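Local coordinates for hypothetical protein (Bacteroides caccae, PDB 4M8R) that is of unknown function but joins an N-terminal immunoglobulin-like domain to a domain related to WD40 beta-propellers, at residues L12-E20 with V31-Q39; Q39-W50 with K85-R96. All coordinates share one frame; numbering follows the deposited sequence.

Both interactions lie in the N-terminal Ig-like domain and belong to one mixed beta sheet, with their centres about 13 Å apart. They come in series along the chain: interaction 1 closes before interaction 2 opens, and Gln39 belongs to both. Interaction 1 pairs strand 16-18, an outermost strand of the sheet within this chain, with strand 30-36; strands 76-80 and 60-72 then lead across to strand 43-50, which meets strand 88-96 in interaction 2. The two contacts also touch directly, where Arg96 NH2 probably donates a hydrogen bond to Leu12 O and Leu94 packs on Val13 and Phe38. Loop residues flanking strands 16-18 and 30-36 are thereby tied to strand 88-96 in the interior of the sheet.

Interaction 1: L12-E20 with V31-Q39; sequences LVTNAGVTE and VHIYGDGFQ. With PO4 (phosphate ion), chain F.
Glu20 grips His32 through both carboxylate oxygens, OE1 taking the backbone N of His32 at 2.9 Å and OE2 taking its ring ND1 at 2.8 Å. The second bond runs nearly straight (170°) onto the syn lone pair of OE2 and lies in the imidazole plane. Bending the Glu20 chain at chi2 (79°) folds the carboxylate back to the strand and leaves it nearly coplanar with the ring. On the far edge of that ring, His32 NE2 donates to O2 of a phosphate ion, probably from the crystallisation liquor, at 2.7 Å; Ser78 holds the same ion.

Main-chain bonds pair the antiparallel strands 16-18 and 30-36, Gly17 with Tyr34, and continue at Thr14 with Asp36. Between these pairs the register slips by one residue, a beta bulge. Gly35 suits the slip, because a side chain there would collide with Ala16 CB.

Apolar contacts complete the join. The Tyr34 ring lies over Gly17, whose CA is 3.9 Å from the ring centroid; with CG between backbone N and carbonyl carbon (chi1 61°), the ring folds back across the neighbouring strand, where only glycine leaves room. Val13 CG1 sits over the centre of the Phe38 ring, a CH-pi contact, while Val18 CG1 meets Val31 CG1.

Were Glu20 cut back to an alanine, His32 N and ND1 would probably lose the carboxylate oxygen that each one uses, leaving the imidazole freer to turn. The carboxylate thus fixes the ring's rotation, directs NE2 at the phosphate, and would be expected to stabilise a protonated, positively charged imidazole.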
loop_
_atom_site.group_PDB
_atom_site.type_symbol
_atom_site.label_atom_id
_atom_site.label_comp_id
_atom_site.label_asym_id
_atom_site.label_seq_id
_atom_site.Cartn_x
_atom_site.Cartn_y
_atom_site.Cartn_z
ATOM N N LEU A 12 -14.236 -41.069 2.146
ATOM C CA LEU A 12 -12.901 -41.400 2.643
ATOM C C LEU A 12 -12.939 -42.229 3.927
ATOM O O LEU A 12 -12.223 -43.227 4.052
ATOM C CB LEU A 12 -12.082 -40.128 2.873
ATOM C CG LEU A 12 -11.870 -39.218 1.657
ATOM C CD1 LEU A 12 -10.943 -38.069 2.015
ATOM C CD2 LEU A 12 -11.321 -39.992 0.468
ATOM N N VAL A 13 -13.767 -41.806 4.877
ATOM C CA VAL A 13 -13.868 -42.469 6.173
ATOM C C VAL A 13 -15.311 -42.463 6.652
ATOM O O VAL A 13 -16.065 -41.528 6.382
ATOM C CB VAL A 13 -12.960 -41.806 7.242
ATOM C CG1 VAL A 13 -11.489 -42.075 6.953
ATOM C CG2 VAL A 13 -13.211 -40.307 7.338
ATOM N N THR A 14 -15.680 -43.513 7.372
ATOM C CA THR A 14 -17.040 -43.687 7.858
ATOM C C THR A 14 -17.091 -43.493 9.368
ATOM O O THR A 14 -16.063 -43.607 10.048
ATOM C CB THR A 14 -17.540 -45.091 7.512
ATOM O OG1 THR A 14 -16.506 -46.041 7.806
ATOM C CG2 THR A 14 -17.895 -45.171 6.033
ATOM N N ASN A 15 -18.286 -43.188 9.883
ATOM C CA ASN A 15 -18.493 -42.936 11.314
ATOM C C ASN A 15 -17.475 -41.947 11.868
ATOM O O ASN A 15 -16.955 -42.128 12.970
ATOM C CB ASN A 15 -18.415 -44.242 12.099
ATOM C CG ASN A 15 -19.304 -45.312 11.522
ATOM O OD1 ASN A 15 -18.823 -46.341 11.051
ATOM N ND2 ASN A 15 -20.609 -45.066 11.531
ATOM N N ALA A 16 -17.196 -40.905 11.091
ATOM C CA ALA A 16 -16.118 -39.984 11.403
ATOM C C ALA A 16 -16.623 -38.680 11.991
ATOM O O ALA A 16 -17.798 -38.345 11.885
ATOM C CB ALA A 16 -15.299 -39.706 10.151
ATOM N N GLY A 17 -15.707 -37.935 12.591
ATOM C CA GLY A 17 -16.031 -36.634 13.157
ATOM C C GLY A 17 -14.867 -36.038 13.924
ATOM O O GLY A 17 -13.745 -36.561 13.889
ATOM N N VAL A 18 -15.151 -34.947 14.624
ATOM C CA VAL A 18 -14.183 -34.292 15.483
ATOM C C VAL A 18 -14.726 -34.357 16.894
ATOM O O VAL A 18 -15.856 -33.962 17.141
ATOM C CB VAL A 18 -13.991 -32.825 15.075
ATOM C CG1 VAL A 18 -12.881 -32.181 15.887
ATOM C CG2 VAL A 18 -13.684 -32.729 13.588
ATOM N N THR A 19 -13.924 -34.861 17.823
ATOM C CA THR A 19 -14.362 -35.002 19.206
ATOM C C THR A 19 -14.838 -33.660 19.752
ATOM O O THR A 19 -15.885 -33.585 20.382
ATOM C CB THR A 19 -13.240 -35.560 20.100
ATOM O OG1 THR A 19 -12.841 -36.843 19.606
ATOM C CG2 THR A 19 -13.698 -35.698 21.547
ATOM N N GLU A 20 -14.080 -32.604 19.484
ATOM C CA GLU A 20 -14.392 -31.276 20.001
ATOM C C GLU A 20 -15.285 -30.471 19.045
ATOM O O GLU A 20 -15.263 -29.241 19.067
ATOM C CB GLU A 20 -13.092 -30.503 20.285
ATOM C CG GLU A 20 -12.176 -31.152 21.319
ATOM C CD GLU A 20 -11.338 -32.302 20.771
ATOM O OE1 GLU A 20 -11.401 -32.591 19.560
ATOM O OE2 GLU A 20 -10.612 -32.926 21.567
ATOM N N VAL A 31 -6.723 -31.361 19.194
ATOM C CA VAL A 31 -8.062 -31.742 18.754
ATOM C C VAL A 31 -8.018 -33.162 18.196
ATOM O O VAL A 31 -7.063 -33.534 17.517
ATOM C CB VAL A 31 -8.589 -30.750 17.700
ATOM C CG1 VAL A 31 -9.743 -31.333 16.896
ATOM C CG2 VAL A 31 -9.006 -29.457 18.382
ATOM N N HIS A 32 -9.056 -33.945 18.486
ATOM C CA HIS A 32 -9.088 -35.359 18.126
ATOM C C HIS A 32 -10.065 -35.637 17.010
ATOM O O HIS A 32 -11.189 -35.139 17.013
ATOM C CB HIS A 32 -9.474 -36.194 19.332
ATOM C CG HIS A 32 -8.558 -36.005 20.494
ATOM N ND1 HIS A 32 -8.731 -34.997 21.416
ATOM C CD2 HIS A 32 -7.443 -36.670 20.868
ATOM C CE1 HIS A 32 -7.773 -35.060 22.321
ATOM N NE2 HIS A 32 -6.977 -36.067 22.012
ATOM N N ILE A 33 -9.616 -36.451 16.063
ATOM C CA ILE A 33 -10.415 -36.863 14.930
ATOM C C ILE A 33 -10.607 -38.363 15.013
ATOM O O ILE A 33 -9.666 -39.085 15.327
ATOM C CB ILE A 33 -9.694 -36.524 13.620
ATOM C CG1 ILE A 33 -9.722 -35.018 13.392
ATOM C CG2 ILE A 33 -10.337 -37.245 12.444
ATOM C CD1 ILE A 33 -8.714 -34.559 12.357
ATOM N N TYR A 34 -11.818 -38.825 14.721
ATOM C CA TYR A 34 -12.132 -40.249 14.768
ATOM C C TYR A 34 -12.814 -40.704 13.486
ATOM O O TYR A 34 -13.292 -39.885 12.707
ATOM C CB TYR A 34 -13.009 -40.570 15.982
ATOM C CG TYR A 34 -14.338 -39.859 16.005
ATOM C CD1 TYR A 34 -15.455 -40.412 15.397
ATOM C CD2 TYR A 34 -14.478 -38.635 16.649
ATOM C CE1 TYR A 34 -16.682 -39.763 15.428
ATOM C CE2 TYR A 34 -15.694 -37.977 16.685
ATOM C CZ TYR A 34 -16.798 -38.546 16.075
ATOM O OH TYR A 34 -18.005 -37.893 16.113
ATOM N N GLY A 35 -12.856 -42.017 13.288
ATOM C CA GLY A 35 -13.489 -42.621 12.120
ATOM C C GLY A 35 -12.844 -43.940 11.733
ATOM O O GLY A 35 -11.833 -44.329 12.304
ATOM N N ASP A 36 -13.447 -44.633 10.771
ATOM C CA ASP A 36 -12.917 -45.897 10.262
ATOM C C ASP A 36 -12.426 -45.702 8.835
ATOM O O ASP A 36 -13.127 -45.110 8.018
ATOM C CB ASP A 36 -14.001 -46.980 10.293
ATOM C CG ASP A 36 -14.561 -47.214 11.691
ATOM O OD1 ASP A 36 -13.792 -47.124 12.675
ATOM O OD2 ASP A 36 -15.775 -47.499 11.806
ATOM N N GLY A 37 -11.218 -46.177 8.547
ATOM C CA GLY A 37 -10.679 -46.158 7.185
ATOM C C GLY A 37 -9.567 -45.157 6.910
ATOM O O GLY A 37 -9.262 -44.879 5.754
ATOM N N PHE A 38 -8.941 -44.620 7.954
ATOM C CA PHE A 38 -7.781 -43.753 7.760
ATOM C C PHE A 38 -6.626 -44.534 7.148
ATOM O O PHE A 38 -6.544 -45.757 7.301
ATOM C CB PHE A 38 -7.352 -43.107 9.076
ATOM C CG PHE A 38 -8.343 -42.111 9.600
ATOM C CD1 PHE A 38 -8.317 -40.792 9.167
ATOM C CD2 PHE A 38 -9.312 -42.493 10.514
ATOM C CE1 PHE A 38 -9.235 -39.874 9.648
ATOM C CE2 PHE A 38 -10.228 -41.579 10.996
ATOM C CZ PHE A 38 -10.192 -40.270 10.566
ATOM N N GLN A 39 -5.740 -43.820 6.455
ATOM C CA GLN A 39 -4.641 -44.443 5.723
ATOM C C GLN A 39 -3.334 -43.698 5.950
ATOM O O GLN A 39 -3.337 -42.507 6.257
ATOM C CB GLN A 39 -4.957 -44.478 4.231
ATOM C CG GLN A 39 -6.249 -45.203 3.894
ATOM C CD GLN A 39 -6.406 -45.486 2.409
ATOM O OE1 GLN A 39 -5.563 -45.108 1.596
ATOM N NE2 GLN A 39 -7.492 -46.162 2.049
HETATM P P PO4 F . -3.722 -37.265 22.985
HETATM O O1 PO4 F . -4.605 -38.429 23.380
HETATM O O2 PO4 F . -4.497 -35.972 23.097
HETATM O O3 PO4 F . -2.533 -37.174 23.914
HETATM O O4 PO4 F . -3.253 -37.470 21.559
#

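Interaction 2: Q39-W50 with K85-R96; sequences QEGDQVDFDFRW and KPESRVEIFLNR. With PO4 (phosphate ion), chain C; PO4 (phosphate ion), chain D.
Phe48 and Val90 face each other as a non-hydrogen-bonded pair of the antiparallel strands 43-50 and 88-96, neighbours in the sheet of this Ig-like domain; paired N-H...O bonds join Gln43 with Asn95, Asp45 with Phe93, Asp47 with Glu91 and Arg49 with Arg89. The apolar face carries Val44, Phe46, Phe48, Val90, Ile92 and Leu94. Val90 splits its branches, CG1 reaching Phe46 CD1 at 3.5 Å and CG2 reaching Phe48 CD2, as a beta-branched residue can.

The other face is mostly polar and charged, Phe93 apart. Arg89 CD rests over the centre of the Arg49 guanidinium, 3.3 Å from Arg49 CZ. Two phosphates, probably from the crystallisation liquor, meet these arginines: Arg49 NH1 and NH2 hold O3 and O2 of one, and Arg89 NH2 holds the other. Asp47 turns to Lys234 of the second subunit, Asp45 to Arg100.

Near the turn 39-42, Asp42 OD2 makes a salt bridge to Arg96 NH1 at 2.6 Å; the Gln39 amide stacks flat on that guanidinium, planes 7° apart.

At the opposite end, Trp50 CG lies between its backbone N and carbonyl carbon (chi1 68°), laying the indole face against Pro86, whose CG stands 3.3 Å from the centroid of the five-membered ring, 9° off its normal.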
loop_
_atom_site.group_PDB
_atom_site.type_symbol
_atom_site.label_atom_id
_atom_site.label_comp_id
_atom_site.label_asym_id
_atom_site.label_seq_id
_atom_site.Cartn_x
_atom_site.Cartn_y
_atom_site.Cartn_z
ATOM N N GLN A 39 -5.740 -43.820 6.455
ATOM C CA GLN A 39 -4.641 -44.443 5.723
ATOM C C GLN A 39 -3.334 -43.698 5.950
ATOM O O GLN A 39 -3.337 -42.507 6.257
ATOM C CB GLN A 39 -4.957 -44.478 4.231
ATOM C CG GLN A 39 -6.249 -45.203 3.894
ATOM C CD GLN A 39 -6.406 -45.486 2.409
ATOM O OE1 GLN A 39 -5.563 -45.108 1.596
ATOM N NE2 GLN A 39 -7.492 -46.162 2.049
ATOM N N GLU A 40 -2.217 -44.413 5.806
ATOM C CA GLU A 40 -0.893 -43.800 5.889
ATOM C C GLU A 40 -0.805 -42.711 4.834
ATOM O O GLU A 40 -1.107 -42.947 3.663
ATOM C CB GLU A 40 0.216 -44.822 5.618
ATOM C CG GLU A 40 0.392 -45.903 6.674
ATOM C CD GLU A 40 1.314 -47.023 6.207
ATOM O OE1 GLU A 40 2.348 -46.726 5.564
ATOM O OE2 GLU A 40 1.008 -48.206 6.483
ATOM N N GLY A 41 -0.410 -41.519 5.252
ATOM C CA GLY A 41 -0.252 -40.413 4.322
ATOM C C GLY A 41 -1.438 -39.471 4.272
ATOM O O GLY A 41 -1.337 -38.404 3.671
ATOM N N ASP A 42 -2.562 -39.853 4.883
ATOM C CA ASP A 42 -3.693 -38.939 5.029
ATOM C C ASP A 42 -3.213 -37.678 5.729
ATOM O O ASP A 42 -2.452 -37.751 6.696
ATOM C CB ASP A 42 -4.837 -39.568 5.836
ATOM C CG ASP A 42 -5.657 -40.558 5.023
ATOM O OD1 ASP A 42 -5.268 -40.876 3.884
ATOM O OD2 ASP A 42 -6.698 -41.033 5.529
ATOM N N GLN A 43 -3.632 -36.525 5.215
ATOM C CA GLN A 43 -3.300 -35.245 5.823
ATOM C C GLN A 43 -4.580 -34.562 6.289
ATOM O O GLN A 43 -5.689 -35.023 5.999
ATOM C CB GLN A 43 -2.519 -34.373 4.840
ATOM C CG GLN A 43 -1.265 -35.063 4.301
ATOM C CD GLN A 43 -0.283 -34.121 3.614
ATOM O OE1 GLN A 43 -0.303 -32.907 3.826
ATOM N NE2 GLN A 43 0.593 -34.685 2.790
ATOM N N VAL A 44 -4.420 -33.482 7.042
ATOM C CA VAL A 44 -5.552 -32.736 7.553
ATOM C C VAL A 44 -5.357 -31.260 7.232
ATOM O O VAL A 44 -4.284 -30.707 7.470
ATOM C CB VAL A 44 -5.708 -32.945 9.071
ATOM C CG1 VAL A 44 -6.837 -32.092 9.625
ATOM C CG2 VAL A 44 -5.954 -34.419 9.383
ATOM N N ASP A 45 -6.406 -30.641 6.691
ATOM C CA ASP A 45 -6.392 -29.231 6.289
ATOM C C ASP A 45 -7.380 -28.418 7.114
ATOM O O ASP A 45 -8.439 -28.913 7.496
ATOM C CB ASP A 45 -6.800 -29.090 4.819
ATOM C CG ASP A 45 -5.689 -29.436 3.860
ATOM O OD1 ASP A 45 -4.519 -29.064 4.121
ATOM O OD2 ASP A 45 -5.998 -30.065 2.828
ATOM N N PHE A 46 -7.025 -27.157 7.349
ATOM C CA PHE A 46 -7.900 -26.193 7.998
ATOM C C PHE A 46 -8.352 -25.153 6.989
ATOM O O PHE A 46 -7.568 -24.748 6.129
ATOM C CB PHE A 46 -7.141 -25.424 9.073
ATOM C CG PHE A 46 -6.712 -26.245 10.251
ATOM C CD1 PHE A 46 -7.610 -27.067 10.916
ATOM C CD2 PHE A 46 -5.418 -26.129 10.745
ATOM C CE1 PHE A 46 -7.212 -27.788 12.031
ATOM C CE2 PHE A 46 -5.017 -26.848 11.853
ATOM C CZ PHE A 46 -5.913 -27.680 12.497
ATOM N N ASP A 47 -9.602 -24.712 7.110
ATOM C CA ASP A 47 -10.063 -23.477 6.480
ATOM C C ASP A 47 -10.548 -22.541 7.589
ATOM O O ASP A 47 -11.329 -22.945 8.445
ATOM C CB ASP A 47 -11.197 -23.746 5.478
ATOM C CG ASP A 47 -10.690 -24.247 4.109
ATOM O OD1 ASP A 47 -9.469 -24.468 3.926
ATOM O OD2 ASP A 47 -11.530 -24.419 3.198
ATOM N N PHE A 48 -10.081 -21.296 7.568
ATOM C CA PHE A 48 -10.405 -20.310 8.599
ATOM C C PHE A 48 -11.339 -19.231 8.057
ATOM O O PHE A 48 -11.177 -18.777 6.924
ATOM C CB PHE A 48 -9.126 -19.629 9.103
ATOM C CG PHE A 48 -8.146 -20.568 9.754
ATOM C CD1 PHE A 48 -7.307 -21.362 8.987
ATOM C CD2 PHE A 48 -8.033 -20.623 11.129
ATOM C CE1 PHE A 48 -6.395 -22.212 9.584
ATOM C CE2 PHE A 48 -7.128 -21.472 11.732
ATOM C CZ PHE A 48 -6.311 -22.272 10.959
ATOM N N ARG A 49 -12.296 -18.816 8.880
ATOM C CA ARG A 49 -13.160 -17.675 8.580
ATOM C C ARG A 49 -13.253 -16.790 9.815
ATOM O O ARG A 49 -13.575 -17.278 10.890
ATOM C CB ARG A 49 -14.553 -18.155 8.201
ATOM C CG ARG A 49 -15.487 -17.041 7.739
ATOM C CD ARG A 49 -16.945 -17.409 7.975
ATOM N NE ARG A 49 -17.264 -17.465 9.402
ATOM C CZ ARG A 49 -18.425 -17.875 9.904
ATOM N NH1 ARG A 49 -19.410 -18.272 9.103
ATOM N NH2 ARG A 49 -18.599 -17.896 11.220
ATOM N N TRP A 50 -12.963 -15.501 9.668
ATOM C CA TRP A 50 -12.997 -14.590 10.810
ATOM C C TRP A 50 -13.571 -13.206 10.509
ATOM O O TRP A 50 -13.558 -12.746 9.374
ATOM C CB TRP A 50 -11.601 -14.445 11.417
ATOM C CG TRP A 50 -10.601 -13.745 10.548
ATOM C CD1 TRP A 50 -10.459 -12.405 10.386
ATOM C CD2 TRP A 50 -9.575 -14.355 9.757
ATOM N NE1 TRP A 50 -9.421 -12.137 9.532
ATOM C CE2 TRP A 50 -8.857 -13.315 9.133
ATOM C CE3 TRP A 50 -9.192 -15.681 9.515
ATOM C CZ2 TRP A 50 -7.776 -13.552 8.272
ATOM C CZ3 TRP A 50 -8.115 -15.920 8.654
ATOM C CH2 TRP A 50 -7.423 -14.855 8.045
ATOM N N LYS A 85 -3.526 -16.912 14.166
ATOM C CA LYS A 85 -4.745 -16.497 13.480
ATOM C C LYS A 85 -5.638 -15.759 14.466
ATOM O O LYS A 85 -5.522 -15.950 15.671
ATOM C CB LYS A 85 -5.498 -17.693 12.901
ATOM C CG LYS A 85 -4.631 -18.751 12.243
ATOM C CD LYS A 85 -3.837 -18.215 11.067
ATOM C CE LYS A 85 -2.954 -19.310 10.479
ATOM N NZ LYS A 85 -2.054 -19.940 11.488
ATOM N N PRO A 86 -6.529 -14.901 13.958
ATOM C CA PRO A 86 -7.569 -14.334 14.824
ATOM C C PRO A 86 -8.597 -15.379 15.223
ATOM O O PRO A 86 -8.553 -16.516 14.728
ATOM C CB PRO A 86 -8.223 -13.254 13.955
ATOM C CG PRO A 86 -7.847 -13.596 12.560
ATOM C CD PRO A 86 -6.524 -14.293 12.618
ATOM N N GLU A 87 -9.506 -15.002 16.122
ATOM C CA GLU A 87 -10.605 -15.884 16.490
ATOM C C GLU A 87 -11.346 -16.288 15.229
ATOM O O GLU A 87 -11.810 -15.433 14.488
ATOM C CB GLU A 87 -11.560 -15.208 17.464
ATOM C CG GLU A 87 -12.808 -16.028 17.757
ATOM C CD GLU A 87 -13.664 -15.411 18.837
ATOM O OE1 GLU A 87 -13.119 -15.093 19.913
ATOM O OE2 GLU A 87 -14.884 -15.263 18.619
ATOM N N SER A 88 -11.460 -17.590 14.995
ATOM C CA SER A 88 -11.932 -18.097 13.714
ATOM C C SER A 88 -12.867 -19.280 13.841
ATOM O O SER A 88 -12.701 -20.128 14.717
ATOM C CB SER A 88 -10.740 -18.547 12.875
ATOM O OG SER A 88 -9.923 -17.453 12.522
ATOM N N ARG A 89 -13.835 -19.331 12.937
ATOM C CA ARG A 89 -14.528 -20.569 12.612
ATOM C C ARG A 89 -13.560 -21.404 11.776
ATOM O O ARG A 89 -13.148 -20.980 10.688
ATOM C CB ARG A 89 -15.800 -20.280 11.808
ATOM C CG ARG A 89 -16.383 -21.466 11.052
ATOM C CD ARG A 89 -17.569 -21.019 10.213
ATOM N NE ARG A 89 -18.211 -22.109 9.472
ATOM C CZ ARG A 89 -17.898 -22.488 8.231
ATOM N NH1 ARG A 89 -16.933 -21.886 7.542
ATOM N NH2 ARG A 89 -18.568 -23.487 7.670
ATOM N N VAL A 90 -13.196 -22.576 12.289
ATOM C CA VAL A 90 -12.247 -23.452 11.612
ATOM C C VAL A 90 -12.957 -24.719 11.164
ATOM O O VAL A 90 -13.517 -25.439 11.992
ATOM C CB VAL A 90 -11.077 -23.835 12.533
ATOM C CG1 VAL A 90 -10.099 -24.755 11.811
ATOM C CG2 VAL A 90 -10.367 -22.582 13.023
ATOM N N GLU A 91 -12.931 -24.986 9.861
ATOM C CA GLU A 91 -13.444 -26.239 9.336
ATOM C C GLU A 91 -12.269 -27.169 9.074
ATOM O O GLU A 91 -11.264 -26.759 8.485
ATOM C CB GLU A 91 -14.245 -26.022 8.057
ATOM C CG GLU A 91 -14.955 -27.283 7.581
ATOM C CD GLU A 91 -16.077 -27.017 6.596
ATOM O OE1 GLU A 91 -16.193 -25.876 6.088
ATOM O OE2 GLU A 91 -16.843 -27.966 6.321
ATOM N N ILE A 92 -12.414 -28.414 9.527
ATOM C CA ILE A 92 -11.344 -29.403 9.511
ATOM C C ILE A 92 -11.642 -30.460 8.454
ATOM O O ILE A 92 -12.695 -31.099 8.488
ATOM C CB ILE A 92 -11.208 -30.061 10.896
ATOM C CG1 ILE A 92 -10.919 -28.992 11.950
ATOM C CG2 ILE A 92 -10.099 -31.103 10.906
ATOM C CD1 ILE A 92 -11.040 -29.482 13.374
ATOM N N PHE A 93 -10.707 -30.635 7.521
ATOM C CA PHE A 93 -10.881 -31.541 6.388
ATOM C C PHE A 93 -9.864 -32.673 6.402
ATOM O O PHE A 93 -8.679 -32.444 6.639
ATOM C CB PHE A 93 -10.700 -30.778 5.072
ATOM C CG PHE A 93 -11.719 -29.708 4.838
ATOM C CD1 PHE A 93 -12.917 -30.001 4.205
ATOM C CD2 PHE A 93 -11.472 -28.400 5.227
ATOM C CE1 PHE A 93 -13.854 -29.012 3.977
ATOM C CE2 PHE A 93 -12.407 -27.406 5.003
ATOM C CZ PHE A 93 -13.599 -27.712 4.378
ATOM N N LEU A 94 -10.321 -33.884 6.110
ATOM C CA LEU A 94 -9.413 -34.988 5.820
ATOM C C LEU A 94 -8.971 -34.875 4.364
ATOM O O LEU A 94 -9.804 -34.745 3.472
ATOM C CB LEU A 94 -10.102 -36.331 6.034
ATOM C CG LEU A 94 -9.203 -37.562 5.894
ATOM C CD1 LEU A 94 -8.094 -37.542 6.932
ATOM C CD2 LEU A 94 -10.027 -38.835 6.012
ATOM N N ASN A 95 -7.663 -34.923 4.132
ATOM C CA ASN A 95 -7.099 -34.770 2.792
ATOM C C ASN A 95 -6.369 -36.045 2.383
ATOM O O ASN A 95 -5.297 -36.341 2.907
ATOM C CB ASN A 95 -6.149 -33.561 2.763
ATOM C CG ASN A 95 -5.575 -33.282 1.382
ATOM O OD1 ASN A 95 -5.961 -33.901 0.391
ATOM N ND2 ASN A 95 -4.639 -32.341 1.316
ATOM N N ARG A 96 -6.967 -36.801 1.464
ATOM C CA ARG A 96 -6.343 -38.001 0.915
ATOM C C ARG A 96 -5.970 -37.754 -0.543
ATOM O O ARG A 96 -6.798 -37.933 -1.438
ATOM C CB ARG A 96 -7.283 -39.214 1.054
ATOM C CG ARG A 96 -6.753 -40.502 0.425
ATOM C CD ARG A 96 -6.828 -41.693 1.365
ATOM N NE ARG A 96 -8.173 -42.258 1.485
ATOM C CZ ARG A 96 -8.835 -42.471 2.624
ATOM N NH1 ARG A 96 -8.314 -42.170 3.810
ATOM N NH2 ARG A 96 -10.048 -43.001 2.570
HETATM P P PO4 C . -21.877 -19.702 11.672
HETATM O O1 PO4 C . -21.220 -21.063 11.816
HETATM O O2 PO4 C . -21.198 -18.701 12.571
HETATM O O3 PO4 C . -21.763 -19.235 10.251
HETATM O O4 PO4 C . -23.342 -19.817 11.999
HETATM P P PO4 D . -21.841 -25.296 7.514
HETATM O O1 PO4 D . -20.876 -25.997 6.589
HETATM O O2 PO4 D . -21.136 -24.250 8.344
HETATM O O3 PO4 D . -22.937 -24.619 6.727
HETATM O O4 PO4 D . -22.421 -26.342 8.430
#